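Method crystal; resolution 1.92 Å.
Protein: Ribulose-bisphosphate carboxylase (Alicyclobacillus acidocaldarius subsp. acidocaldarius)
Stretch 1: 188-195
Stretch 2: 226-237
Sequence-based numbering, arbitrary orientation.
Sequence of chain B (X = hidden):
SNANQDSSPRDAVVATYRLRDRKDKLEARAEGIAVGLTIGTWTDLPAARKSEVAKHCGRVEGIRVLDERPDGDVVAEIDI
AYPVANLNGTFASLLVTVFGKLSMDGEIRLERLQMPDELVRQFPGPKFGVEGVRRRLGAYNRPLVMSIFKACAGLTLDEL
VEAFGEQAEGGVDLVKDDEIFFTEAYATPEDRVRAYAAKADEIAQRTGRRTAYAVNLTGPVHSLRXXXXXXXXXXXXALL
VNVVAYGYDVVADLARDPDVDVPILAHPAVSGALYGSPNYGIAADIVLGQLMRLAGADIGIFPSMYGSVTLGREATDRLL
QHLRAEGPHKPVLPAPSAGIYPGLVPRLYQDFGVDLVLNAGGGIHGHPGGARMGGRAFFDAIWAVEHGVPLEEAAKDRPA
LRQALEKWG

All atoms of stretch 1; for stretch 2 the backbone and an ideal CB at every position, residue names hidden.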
# COMPACT_ATOMS: atom_id res chain seq x y z
N THR B 188 -18.53 20.42 1.93
CA THR B 188 -17.87 19.68 0.87
C THR B 188 -16.54 20.34 0.52
O THR B 188 -16.36 21.54 0.71
CB THR B 188 -18.73 19.66 -0.39
OG1 THR B 188 -18.84 20.99 -0.92
CG2 THR B 188 -20.10 19.13 -0.07
N PRO B 189 -15.59 19.54 0.01
CA PRO B 189 -14.31 20.09 -0.44
C PRO B 189 -14.47 21.26 -1.43
O PRO B 189 -13.73 22.25 -1.35
CB PRO B 189 -13.63 18.88 -1.08
CG PRO B 189 -14.07 17.75 -0.17
CD PRO B 189 -15.54 18.06 0.11
N GLU B 190 -15.43 21.16 -2.34
CA GLU B 190 -15.60 22.23 -3.32
C GLU B 190 -16.12 23.51 -2.66
O GLU B 190 -15.70 24.61 -3.02
CB GLU B 190 -16.46 21.80 -4.52
CG GLU B 190 -17.32 20.56 -4.37
CD GLU B 190 -16.53 19.23 -4.35
OE1 GLU B 190 -15.87 18.85 -5.34
OE2 GLU B 190 -16.60 18.56 -3.32
N ASP B 191 -17.00 23.36 -1.67
CA ASP B 191 -17.51 24.52 -0.94
C ASP B 191 -16.43 25.16 -0.05
O ASP B 191 -16.42 26.38 0.16
CB ASP B 191 -18.74 24.16 -0.10
CG ASP B 191 -20.00 23.99 -0.94
OD1 ASP B 191 -20.00 24.41 -2.12
OD2 ASP B 191 -20.99 23.44 -0.41
N ARG B 192 -15.53 24.33 0.48
CA ARG B 192 -14.41 24.84 1.26
C ARG B 192 -13.44 25.63 0.40
O ARG B 192 -12.98 26.70 0.81
CB ARG B 192 -13.66 23.71 1.99
CG ARG B 192 -14.56 22.95 2.96
CD ARG B 192 -13.76 22.20 4.01
NE ARG B 192 -12.79 21.28 3.43
CZ ARG B 192 -13.05 20.01 3.11
NH1 ARG B 192 -14.27 19.52 3.27
NH2 ARG B 192 -12.08 19.25 2.62
N VAL B 193 -13.15 25.14 -0.80
CA VAL B 193 -12.22 25.86 -1.66
C VAL B 193 -12.80 27.24 -2.00
O VAL B 193 -12.11 28.26 -1.85
CB VAL B 193 -11.88 25.07 -2.95
CG1 VAL B 193 -11.11 25.95 -3.93
CG2 VAL B 193 -11.09 23.78 -2.62
N ARG B 194 -14.06 27.27 -2.41
CA ARG B 194 -14.72 28.53 -2.76
C ARG B 194 -14.69 29.53 -1.61
O ARG B 194 -14.32 30.68 -1.80
CB ARG B 194 -16.18 28.30 -3.15
CG ARG B 194 -16.39 27.66 -4.51
CD ARG B 194 -17.81 27.93 -5.02
NE ARG B 194 -18.17 27.05 -6.13
CZ ARG B 194 -18.63 25.81 -5.99
NH1 ARG B 194 -18.80 25.30 -4.77
NH2 ARG B 194 -18.92 25.08 -7.05
N ALA B 195 -15.06 29.06 -0.43
CA ALA B 195 -15.24 29.92 0.74
C ALA B 195 -13.93 30.46 1.30
O ALA B 195 -13.84 31.65 1.63
CB ALA B 195 -16.01 29.18 1.83
N UNK B 226 -11.29 13.63 -11.93
CA UNK B 226 -12.27 14.68 -12.20
C UNK B 226 -12.42 15.62 -11.00
O UNK B 226 -12.49 16.84 -11.17
CB UNK B 226 -13.62 14.06 -12.56
N UNK B 227 -12.45 15.08 -9.79
CA UNK B 227 -12.55 15.94 -8.61
C UNK B 227 -11.31 16.83 -8.47
O UNK B 227 -11.42 18.01 -8.15
CB UNK B 227 -12.73 15.09 -7.35
N UNK B 228 -10.13 16.27 -8.71
CA UNK B 228 -8.88 17.03 -8.65
C UNK B 228 -8.93 18.21 -9.62
O UNK B 228 -8.44 19.32 -9.33
CB UNK B 228 -7.69 16.13 -8.97
N UNK B 229 -9.51 17.95 -10.79
CA UNK B 229 -9.61 18.97 -11.83
C UNK B 229 -10.55 20.09 -11.39
O UNK B 229 -10.27 21.27 -11.62
CB UNK B 229 -10.10 18.35 -13.14
N UNK B 230 -11.68 19.72 -10.78
CA UNK B 230 -12.66 20.70 -10.35
C UNK B 230 -12.05 21.57 -9.27
O UNK B 230 -12.21 22.79 -9.30
CB UNK B 230 -13.94 20.02 -9.85
N UNK B 231 -11.34 20.92 -8.34
CA UNK B 231 -10.79 21.62 -7.18
C UNK B 231 -9.74 22.63 -7.62
O UNK B 231 -9.66 23.72 -7.06
CB UNK B 231 -10.19 20.63 -6.18
N UNK B 232 -8.96 22.26 -8.63
CA UNK B 232 -8.00 23.19 -9.24
C UNK B 232 -8.72 24.38 -9.87
O UNK B 232 -8.39 25.54 -9.60
CB UNK B 232 -7.15 22.47 -10.29
N UNK B 233 -9.70 24.08 -10.71
CA UNK B 233 -10.52 25.09 -11.38
C UNK B 233 -11.17 26.06 -10.38
O UNK B 233 -11.36 27.23 -10.68
CB UNK B 233 -11.60 24.41 -12.22
N UNK B 234 -11.49 25.56 -9.19
CA UNK B 234 -12.14 26.37 -8.16
C UNK B 234 -11.15 27.21 -7.36
O UNK B 234 -11.56 28.04 -6.53
CB UNK B 234 -12.93 25.47 -7.21
N UNK B 235 -9.86 26.99 -7.58
CA UNK B 235 -8.87 27.87 -6.98
C UNK B 235 -8.12 27.31 -5.78
O UNK B 235 -7.50 28.07 -5.04
CB UNK B 235 -9.56 29.17 -6.56
N UNK B 236 -8.15 26.00 -5.60
CA UNK B 236 -7.34 25.35 -4.58
C UNK B 236 -5.86 25.71 -4.75
O UNK B 236 -5.36 25.75 -5.87
CB UNK B 236 -7.53 23.83 -4.64
N UNK B 237 -5.15 25.95 -3.65
CA UNK B 237 -3.72 26.19 -3.74
C UNK B 237 -2.92 24.90 -3.95
O UNK B 237 -1.90 24.88 -4.62
CB UNK B 237 -3.24 26.90 -2.47

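Position 226 lies in a helix, and its ideal CB has nothing of stretch 1 within 5.5 Å. Many helix-tolerant residues would suit. It is Glu226.

At position 227 the CA-to-CB bond points sideways, and the ideal CB lies 5.3 Å from Glu190 OE1. The carboxylate invites a long donor, such as Arg or Lys; Gln could also reach. The residue is Arg227. Its NE donates to Glu190 OE1 at 3.2 Å and, weakly, to OE2 of the same residue, also at 3.2 Å. Its NH2 donates to Glu190 OE2 at a very short 2.4 Å, within a salt bridge. The carboxylate meets the guanidinium at its edge, near the plane, which leaves the faces free for other contacts; Pro189 CG lies over one of them.

Positions 228 and 229 are out of reach, so stretch 1 sets no preference. They are Ala228 and Arg229. Arg229 NH2 forms a salt bridge with Glu226 OE1 at 2.8 Å, one helical turn back.

At position 230 CA-to-CB points toward stretch 1, and the ideal CB is 5.0 Å from Glu190 OE1. Lys, Arg or Gln would fit, and a small residue would be tolerated. Arg230 is found. Its NH1 donates to Glu190 OE1 at 3.2 Å and 170°, a salt bridge, so one carboxylate serves two arginines.

At position 231 CA-to-CB points sideways, with the ideal CB 4.8 Å from Val193 CG2. Pro189 and Val193 offer apolar surface, so Leu, Ile or Met would suit. It is Leu231. Its CD2 reaches Val193 CG2 at 4.0 Å and Pro189 CB at 4.2 Å.

Position 232 points away and 233 is out of reach; many residues would do. They are Ala232 and Glu233.

Position 234 points toward stretch 1. The ideal CB is 3.8 Å from Val193 CG1 and 4.9 Å from Arg194 CG. A branched or flexible apolar chain, Leu or Met, would cover both neighbours. Leu234 is deposited. Its CD1 packs on Glu190 CB at 3.6 Å and lies over one face of the Arg194 guanidinium; its CD2 is 3.4 Å from Arg194 NE.

Position 235 has phi 104°. A CB here would jam against the preceding carbonyl O, which calls for glycine. Gly235 forms the Schellman turn.

At position 236 the ideal CB is 4.1 Å from Val193 CG2, so a small apolar residue suits. Ala236 makes that contact with its CB.

Position 237 has no neighbour in stretch 1 and its phi/psi is ordinary. Many residues could fit; it is Gly237.

Stretch 2 226-237: ERARRLAELGAG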
# COMPACT_ATOMS: atom_id res chain seq x y z
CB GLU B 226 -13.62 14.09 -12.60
CG GLU B 226 -14.68 15.15 -12.96
CD GLU B 226 -14.29 16.00 -14.18
OE1 GLU B 226 -13.55 15.50 -15.05
OE2 GLU B 226 -14.72 17.17 -14.26
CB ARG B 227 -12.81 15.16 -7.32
CG ARG B 227 -13.09 16.10 -6.13
CD ARG B 227 -13.58 15.40 -4.86
NE ARG B 227 -14.75 16.08 -4.28
CZ ARG B 227 -15.47 15.58 -3.28
NH1 ARG B 227 -15.12 14.41 -2.74
NH2 ARG B 227 -16.51 16.24 -2.80
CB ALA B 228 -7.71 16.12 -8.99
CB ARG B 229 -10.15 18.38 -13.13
CG ARG B 229 -9.25 17.38 -13.83
CD ARG B 229 -9.87 17.01 -15.18
NE ARG B 229 -9.20 15.90 -15.85
CZ ARG B 229 -9.80 14.74 -16.13
NH1 ARG B 229 -9.13 13.77 -16.74
NH2 ARG B 229 -11.07 14.56 -15.79
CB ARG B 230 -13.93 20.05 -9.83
CG ARG B 230 -14.75 19.29 -10.86
CD ARG B 230 -16.14 18.98 -10.32
NE ARG B 230 -16.10 18.37 -8.99
CZ ARG B 230 -16.26 17.06 -8.76
NH1 ARG B 230 -16.21 16.60 -7.52
NH2 ARG B 230 -16.46 16.23 -9.78
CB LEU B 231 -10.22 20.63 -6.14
CG LEU B 231 -11.26 19.73 -5.46
CD1 LEU B 231 -10.65 18.70 -4.51
CD2 LEU B 231 -12.31 20.57 -4.73
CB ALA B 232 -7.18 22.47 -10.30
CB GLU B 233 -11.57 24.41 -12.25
CG GLU B 233 -10.98 23.67 -13.45
CD GLU B 233 -11.93 22.64 -14.06
OE1 GLU B 233 -11.55 22.00 -15.07
OE2 GLU B 233 -13.05 22.47 -13.54
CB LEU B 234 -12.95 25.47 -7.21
CG LEU B 234 -14.35 25.15 -7.72
CD1 LEU B 234 -14.96 24.01 -6.90
CD2 LEU B 234 -15.23 26.40 -7.67
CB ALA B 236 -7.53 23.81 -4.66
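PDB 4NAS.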